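Local coordinates for AB hydrolase-1 domain-containing protein (Parabacteroides distasonis, PDB 4Q34) that is a putative esterase of the alpha/beta hydrolase family, likely to hydrolyse ester bonds in substrates that the structure alone does not show, at the interface of chains A and B. Numbering follows the deposited sequence. Chains: chain A/B, Uncharacterized protein.

Contact 1: the interface of chains A and B. Residues chain A 97-101, 148; chain B 102-105, 146.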
ATOM      1  N   GLY A  97       2.023   4.698  12.667  1.00 19.32           N
ATOM      2  CA  GLY A  97       1.397   5.755  13.473  1.00 20.19           C
ATOM      3  C   GLY A  97       2.231   6.048  14.693  1.00 20.91           C
ATOM      4  O   GLY A  97       3.190   5.347  14.972  1.00 24.09           O
ATOM      5  N   THR A  98       1.839   7.086  15.434  1.00 20.26           N
ATOM      6  CA  THR A  98       2.550   7.541  16.608  1.00 19.85           C
ATOM      7  C   THR A  98       1.962   6.987  17.909  1.00 19.94           C
ATOM      8  O   THR A  98       2.494   7.275  18.999  1.00 22.30           O
ATOM      9  CB  THR A  98       2.524   9.073  16.668  1.00 20.99           C
ATOM     10  OG1 THR A  98       1.154   9.504  16.673  1.00 21.35           O
ATOM     11  CG2 THR A  98       3.301   9.661  15.443  1.00 20.64           C
ATOM     12  N   GLU A  99       0.869   6.239  17.819  1.00 19.48           N
ATOM     13  CA  GLU A  99       0.193   5.749  19.033  1.00 22.55           C
ATOM     14  C   GLU A  99       0.407   4.251  19.275  1.00 25.40           C
ATOM     15  O   GLU A  99       0.617   3.456  18.327  1.00 24.70           O
ATOM     16  CB  GLU A  99      -1.311   5.938  18.896  1.00 22.67           C
ATOM     17  CG  GLU A  99      -1.751   7.354  18.724  1.00 23.93           C
ATOM     18  CD  GLU A  99      -3.140   7.434  18.164  1.00 25.08           C
ATOM     19  OE1 GLU A  99      -3.329   6.948  17.035  1.00 21.10           O
ATOM     20  OE2 GLU A  99      -4.020   8.026  18.823  1.00 22.87           O
ATOM     21  N   SER A 100       0.324   3.863  20.544  1.00 24.31           N
ATOM     22  CA  SER A 100       0.267   2.463  20.905  0.50 24.53           C
ATOM     23  C   SER A 100      -1.173   2.040  20.654  1.00 24.12           C
ATOM     24  O   SER A 100      -2.085   2.803  20.940  1.00 25.47           O
ATOM     25  CB  SER A 100       0.644   2.279  22.378  0.50 25.91           C
ATOM     26  OG  SER A 100       2.033   2.499  22.576  0.50 26.02           O
ATOM     27  N   VAL A 101      -1.384   0.834  20.138  1.00 23.22           N
ATOM     28  CA  VAL A 101      -2.730   0.395  19.798  1.00 22.96           C
ATOM     29  C   VAL A 101      -2.812  -1.133  19.824  1.00 21.85           C
ATOM     30  O   VAL A 101      -1.838  -1.825  19.520  1.00 21.53           O
ATOM     31  CB  VAL A 101      -3.155   0.938  18.410  1.00 23.48           C
ATOM     32  CG1 VAL A 101      -2.234   0.421  17.333  1.00 22.55           C
ATOM     33  CG2 VAL A 101      -4.617   0.595  18.108  1.00 25.90           C
ATOM     34  N   ILE A 148      -4.076   1.855  12.555  1.00 18.40           N
ATOM     35  CA  ILE A 148      -3.016   1.571  13.515  1.00 18.68           C
ATOM     36  C   ILE A 148      -2.895   2.767  14.456  1.00 19.35           C
ATOM     37  O   ILE A 148      -1.925   3.549  14.444  1.00 20.59           O
ATOM     38  CB  ILE A 148      -1.675   1.214  12.819  1.00 20.10           C
ATOM     39  CG1 ILE A 148      -1.893   0.245  11.635  1.00 20.45           C
ATOM     40  CG2 ILE A 148      -0.703   0.618  13.816  1.00 20.01           C
ATOM     41  CD1 ILE A 148      -2.729  -0.981  11.951  1.00 23.68           C
TER
ATOM     42  N   THR B 102      -0.592  -5.921  19.772  1.00 22.05           N
ATOM     43  CA  THR B 102      -0.356  -4.577  20.286  1.00 23.09           C
ATOM     44  C   THR B 102       0.875  -4.027  19.575  1.00 23.10           C
ATOM     45  O   THR B 102       1.921  -4.690  19.544  1.00 26.73           O
ATOM     46  CB  THR B 102      -0.190  -4.561  21.798  1.00 24.35           C
ATOM     47  OG1 THR B 102      -1.422  -4.971  22.386  1.00 24.44           O
ATOM     48  CG2 THR B 102       0.122  -3.173  22.291  1.00 27.57           C
ATOM     49  N   ILE B 103       0.711  -2.840  18.995  1.00 20.95           N
ATOM     50  CA  ILE B 103       1.747  -2.156  18.274  1.00 24.21           C
ATOM     51  C   ILE B 103       2.092  -0.916  19.101  1.00 24.16           C
ATOM     52  O   ILE B 103       1.207  -0.177  19.479  1.00 22.88           O
ATOM     53  CB  ILE B 103       1.232  -1.677  16.907  1.00 25.28           C
ATOM     54  CG1 ILE B 103       0.711  -2.831  16.041  1.00 28.96           C
ATOM     55  CG2 ILE B 103       2.323  -0.914  16.168  1.00 23.80           C
ATOM     56  CD1 ILE B 103       1.732  -3.844  15.705  1.00 30.17           C
ATOM     57  N   SER B 104       3.380  -0.657  19.318  1.00 26.40           N
ATOM     58  CA  SER B 104       3.846   0.554  19.986  1.00 29.98           C
ATOM     59  C   SER B 104       5.034   1.127  19.250  1.00 26.50           C
ATOM     60  O   SER B 104       5.936   0.373  18.896  1.00 28.68           O
ATOM     61  CB  SER B 104       4.326   0.224  21.388  1.00 32.92           C
ATOM     62  OG  SER B 104       3.236  -0.142  22.192  1.00 45.92           O
ATOM     63  N   PRO B 105       5.084   2.457  19.073  1.00 26.56           N
ATOM     64  CA  PRO B 105       6.298   3.036  18.475  1.00 23.95           C
ATOM     65  C   PRO B 105       7.560   2.693  19.268  1.00 23.12           C
ATOM     66  O   PRO B 105       7.511   2.730  20.486  1.00 24.62           O
ATOM     67  CB  PRO B 105       6.045   4.534  18.571  1.00 23.85           C
ATOM     68  CG  PRO B 105       4.574   4.639  18.488  1.00 25.78           C
ATOM     69  CD  PRO B 105       4.062   3.490  19.308  1.00 27.31           C
ATOM     70  N   PRO B 146       4.561  -1.293  10.385  1.00 17.68           N
ATOM     71  CA  PRO B 146       4.603  -2.381  11.338  1.00 19.32           C
ATOM     72  C   PRO B 146       3.937  -3.671  10.861  1.00 17.85           C
ATOM     73  O   PRO B 146       3.159  -3.665   9.907  1.00 17.59           O
ATOM     74  CB  PRO B 146       3.899  -1.796  12.565  1.00 19.66           C
ATOM     75  CG  PRO B 146       2.903  -0.832  11.949  1.00 19.70           C
ATOM     76  CD  PRO B 146       3.621  -0.229  10.798  1.00 18.25           C
TER
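An antiparallel beta bridge joins two copies of this alpha/beta hydrolase, made where the short strand 101-103 of chain A runs against the same strand of chain B. The pairing is between A:Val101 and B:Ile103, and two-fold symmetry repeats it with the chains exchanged; this pairing may or may not be that of a biological dimer.

Backbone bonds come first. The amide N of B:Ile103 donates to the carbonyl O of A:Val101 over 2.8 Å, nearly straight at 167° and almost along the C=O axis. In return A:Val101 N reaches B:Ile103 O at 2.9 Å, slightly more bent, so a closed pair of bonds fixes the register of the two strands.

One step outward, side chains add a polar link. The hydroxyls of A:Ser100 and B:Ser104 meet tip to tip, OG to OG at 2.9 Å, in a hydrogen bond whose donor is not decided. Both serines carry OG anti to the carbonyl carbon, beside the backbone N.

Van der Waals packing completes the patch. A:Val101 and B:Ile103 lie alongside each other and point the same way; CG1 of the valine, held in the crowded position between backbone N and carbonyl carbon (chi1 61°), touches B:Ile103 CB at 4.1 Å. The CG2 branch of B:Ile103, anti to its own backbone N, crosses obliquely to meet A:Ile148 CG2, also at 4.1 Å. Beyond the bridge, the ring of B:Pro105 rests on the backbone of the loop leading into strand 101-103 of chain A: its CG lies 3.4 Å from A:Thr98 O, and its CD 3.6 Å from A:Glu99 O. An alanine here would remove CG and CD from this backbone and would probably loosen the packing on the A:Thr98-A:Glu99 segment and free the backbone torsion that the ring holds.

Contact 2: the interface of chains A and B. Residues chain A 15, 17-20, 30-33, 96; chain B 138, 142, 144.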
ATOM      1  N   ALA A  15       6.121   9.339   1.084  1.00 16.33           N
ATOM      2  CA  ALA A  15       5.395   9.666   2.285  1.00 17.15           C
ATOM      3  C   ALA A  15       5.223  11.183   2.321  1.00 18.31           C
ATOM      4  O   ALA A  15       6.080  11.920   1.826  1.00 18.55           O
ATOM      5  CB  ALA A  15       6.151   9.232   3.528  1.00 16.91           C
ATOM      6  N   GLY A  17       3.627  14.594   4.816  1.00 17.89           N
ATOM      7  CA  GLY A  17       3.143  15.008   6.114  1.00 18.94           C
ATOM      8  C   GLY A  17       3.718  14.176   7.258  1.00 20.24           C
ATOM      9  O   GLY A  17       4.789  13.566   7.154  1.00 20.58           O
ATOM     10  N   GLY A  18       2.969  14.146   8.346  1.00 20.32           N
ATOM     11  CA  GLY A  18       3.386  13.443   9.545  1.00 18.58           C
ATOM     12  C   GLY A  18       4.023  14.315  10.575  1.00 20.84           C
ATOM     13  O   GLY A  18       4.122  15.518  10.390  1.00 19.98           O
ATOM     14  N   THR A  19       4.411  13.683  11.669  1.00 18.84           N
ATOM     15  CA  THR A  19       5.094  14.365  12.765  1.00 18.88           C
ATOM     16  C   THR A  19       6.283  13.549  13.178  1.00 19.06           C
ATOM     17  O   THR A  19       6.594  12.517  12.564  1.00 19.19           O
ATOM     18  CB  THR A  19       4.115  14.616  13.943  1.00 22.18           C
ATOM     19  OG1 THR A  19       4.706  15.562  14.876  1.00 22.52           O
ATOM     20  CG2 THR A  19       3.794  13.311  14.654  1.00 24.26           C
ATOM     21  N   VAL A  20       6.992  14.039  14.199  1.00 20.57           N
ATOM     22  CA  VAL A  20       8.187  13.408  14.692  1.00 22.49           C
ATOM     23  C   VAL A  20       8.060  13.395  16.201  1.00 21.42           C
ATOM     24  O   VAL A  20       7.837  14.437  16.812  1.00 24.84           O
ATOM     25  CB  VAL A  20       9.462  14.169  14.266  1.00 21.65           C
ATOM     26  CG1 VAL A  20      10.704  13.435  14.752  1.00 25.79           C
ATOM     27  CG2 VAL A  20       9.503  14.384  12.738  1.00 24.15           C
ATOM     28  N   HIS A  30       9.473   8.971  13.399  1.00 20.93           N
ATOM     29  CA  HIS A  30       8.711   9.543  12.315  1.00 18.66           C
ATOM     30  C   HIS A  30       7.467   8.726  11.999  1.00 20.33           C
ATOM     31  O   HIS A  30       7.566   7.625  11.452  1.00 18.58           O
ATOM     32  CB  HIS A  30       9.558   9.604  11.054  1.00 19.96           C
ATOM     33  CG  HIS A  30      10.712  10.542  11.135  1.00 21.67           C
ATOM     34  ND1 HIS A  30      11.788  10.319  11.959  1.00 26.19           N
ATOM     35  CD2 HIS A  30      10.965  11.708  10.487  1.00 23.20           C
ATOM     36  CE1 HIS A  30      12.656  11.316  11.832  1.00 26.32           C
ATOM     37  NE2 HIS A  30      12.171  12.180  10.954  1.00 25.10           N
ATOM     38  N   GLY A  31       6.306   9.292  12.292  1.00 17.97           N
ATOM     39  CA  GLY A  31       5.013   8.628  12.034  1.00 17.50           C
ATOM     40  C   GLY A  31       3.900   9.567  11.638  1.00 17.19           C
ATOM     41  O   GLY A  31       4.070  10.785  11.571  1.00 18.79           O
ATOM     42  N   ASP A  32       2.719   9.008  11.424  1.00 17.13           N
ATOM     43  CA  ASP A  32       1.515   9.779  11.100  1.00 17.19           C
ATOM     44  C   ASP A  32       1.486  10.494   9.706  1.00 17.56           C
ATOM     45  O   ASP A  32       0.639  11.338   9.455  1.00 17.09           O
ATOM     46  CB  ASP A  32       1.138  10.747  12.246  1.00 17.80           C
ATOM     47  CG  ASP A  32       0.481  10.026  13.444  1.00 19.39           C
ATOM     48  OD1 ASP A  32       0.184   8.794  13.363  1.00 18.59           O
ATOM     49  OD2 ASP A  32       0.275  10.717  14.477  1.00 18.59           O
ATOM     50  N   HIS A  33       2.395  10.111   8.815  1.00 16.14           N
ATOM     51  CA  HIS A  33       2.398  10.562   7.416  1.00 15.72           C
ATOM     52  C   HIS A  33       1.331   9.788   6.677  1.00 15.78           C
ATOM     53  O   HIS A  33       0.845   8.731   7.138  1.00 16.94           O
ATOM     54  CB  HIS A  33       3.758  10.267   6.778  1.00 15.48           C
ATOM     55  CG  HIS A  33       4.219   8.867   7.049  1.00 16.89           C
ATOM     56  ND1 HIS A  33       4.870   8.526   8.214  1.00 16.38           N
ATOM     57  CD2 HIS A  33       4.023   7.701   6.374  1.00 16.69           C
ATOM     58  CE1 HIS A  33       5.090   7.221   8.224  1.00 17.32           C
ATOM     59  NE2 HIS A  33       4.591   6.702   7.117  1.00 16.68           N
ATOM     60  N   ARG A  96       2.652   3.228  10.066  1.00 17.42           N
ATOM     61  CA  ARG A  96       3.584   3.725  11.090  1.00 17.80           C
ATOM     62  C   ARG A  96       2.969   4.954  11.762  1.00 19.52           C
ATOM     63  O   ARG A  96       3.329   6.097  11.457  1.00 19.20           O
ATOM     64  CB  ARG A  96       4.949   4.052  10.470  1.00 18.09           C
ATOM     65  CG  ARG A  96       6.026   4.423  11.492  1.00 18.43           C
ATOM     66  CD  ARG A  96       7.323   4.511  10.776  1.00 16.05           C
ATOM     67  NE  ARG A  96       8.492   4.835  11.635  1.00 17.26           N
ATOM     68  CZ  ARG A  96       9.252   3.963  12.296  1.00 19.17           C
ATOM     69  NH1 ARG A  96       8.972   2.672  12.339  1.00 19.34           N
ATOM     70  NH2 ARG A  96      10.320   4.397  12.976  1.00 19.77           N
TER
ATOM     71  N   ASP B 138      14.162  11.490   6.196  1.00 21.56           N
ATOM     72  CA  ASP B 138      12.757  11.533   6.554  1.00 21.51           C
ATOM     73  C   ASP B 138      11.975  10.476   5.762  1.00 19.82           C
ATOM     74  O   ASP B 138      11.214   9.675   6.323  1.00 18.43           O
ATOM     75  CB  ASP B 138      12.170  12.939   6.263  1.00 23.85           C
ATOM     76  CG  ASP B 138      10.675  13.063   6.609  1.00 30.57           C
ATOM     77  OD1 ASP B 138      10.315  12.911   7.776  1.00 32.85           O
ATOM     78  OD2 ASP B 138       9.833  13.297   5.699  1.00 36.04           O
ATOM     79  N   ARG B 142      10.104   6.887   7.057  1.00 18.89           N
ATOM     80  CA  ARG B 142       8.665   6.780   6.819  1.00 18.97           C
ATOM     81  C   ARG B 142       8.297   5.690   5.834  1.00 18.29           C
ATOM     82  O   ARG B 142       7.095   5.424   5.674  1.00 19.07           O
ATOM     83  CB  ARG B 142       8.104   8.117   6.337  1.00 18.01           C
ATOM     84  CG  ARG B 142       8.244   9.189   7.414  1.00 18.48           C
ATOM     85  CD  ARG B 142       7.591  10.510   6.988  1.00 20.31           C
ATOM     86  NE  ARG B 142       7.811  11.603   7.914  1.00 18.82           N
ATOM     87  CZ  ARG B 142       7.208  11.759   9.066  1.00 17.43           C
ATOM     88  NH1 ARG B 142       6.263  10.916   9.470  1.00 16.97           N
ATOM     89  NH2 ARG B 142       7.504  12.805   9.819  1.00 19.78           N
HETATM   90  N   MSE B 144       9.041   2.684   6.609  1.00 17.27           N
HETATM   91  CA  MSE B 144       8.833   1.578   7.527  0.50 17.20           C
HETATM   92  C   MSE B 144       7.363   1.510   7.864  1.00 17.39           C
HETATM   93  O   MSE B 144       6.660   2.535   7.888  1.00 17.42           O
HETATM   94  CB  MSE B 144       9.671   1.804   8.785  0.50 17.06           C
HETATM   95  CG  MSE B 144      11.149   1.925   8.490  0.50 17.11           C
HETATM   96 SE   MSE B 144      12.050   2.368  10.152  0.38 22.99          SE
HETATM   97  CE  MSE B 144      13.857   2.026   9.423  0.50 19.70           C
TER
HETATM   98  O   HOH W   1       4.169   3.700   7.323  1.00 18.29           O
HETATM   99  O   HOH W   2       6.885  13.635   5.329  1.00 36.33           O
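The C-terminal end of helix 134-142 of chain B, with the loop after it, packs against strands 10-16, 19-22 and 28-31 of chain A and the loops carrying A:Gly17, A:His33 and A:Arg96. B:Arg142 carries the contact. Extended from CG to NE, it drives its guanidinium between A:Gly17 O on one face and A:His30 CB on the other. At the rim, NH2 donates to A:Thr19 O (2.9 Å), while NH1 is shared between A:Gly31 O and A:His33 ND1, each at 3.0 Å. Both carbonyls are met from above their planes, whereas ND1 is approached in the ring plane. As ND1 of A:His33 accepts, the proton is likely to sit on NE2, which lies 3.2 Å from B:Arg142 O.

Lower on the arginine, CB sits over the centre of the A:His33 imidazole and also packs on A:Ala15 CB, 3.6 Å away. B:Asp138, one helical turn back, forms a salt bridge from OD1 to B:Arg142 NE (2.8 Å), steadying the guanidinium and probably balancing its charge. Water 2 joins its OD2 to A:Gly17 O; water 1 links A:His33 NE2, A:Arg96 N and B:Met144 O. Selenium of B:Met144 lies above the A:Arg96 guanidinium, toward its rim, while A:Arg96 NE is tied to A:His30 O at 2.9 Å. The site thus docks a helix end onto the N-terminal strands of the partner's fold.

The centres of contact 1 and contact 2, taken over their C-alpha atoms, lie about 12 Å apart, so they form neighbouring parts of one interface. Chain continuity ties them together: A:Arg96 of contact 2 directly precedes A:Gly97 of contact 1, and on chain B the loop after helix 134-142 carries both B:Met144 of contact 2 and B:Pro146 of contact 1. Contact 1 joins the chains mainly through backbone pairing, whereas contact 2 adds a buried arginine and water bridges. Two-fold symmetry repeats both, so strand register and helix docking would together restrain the relative orientation of the two copies.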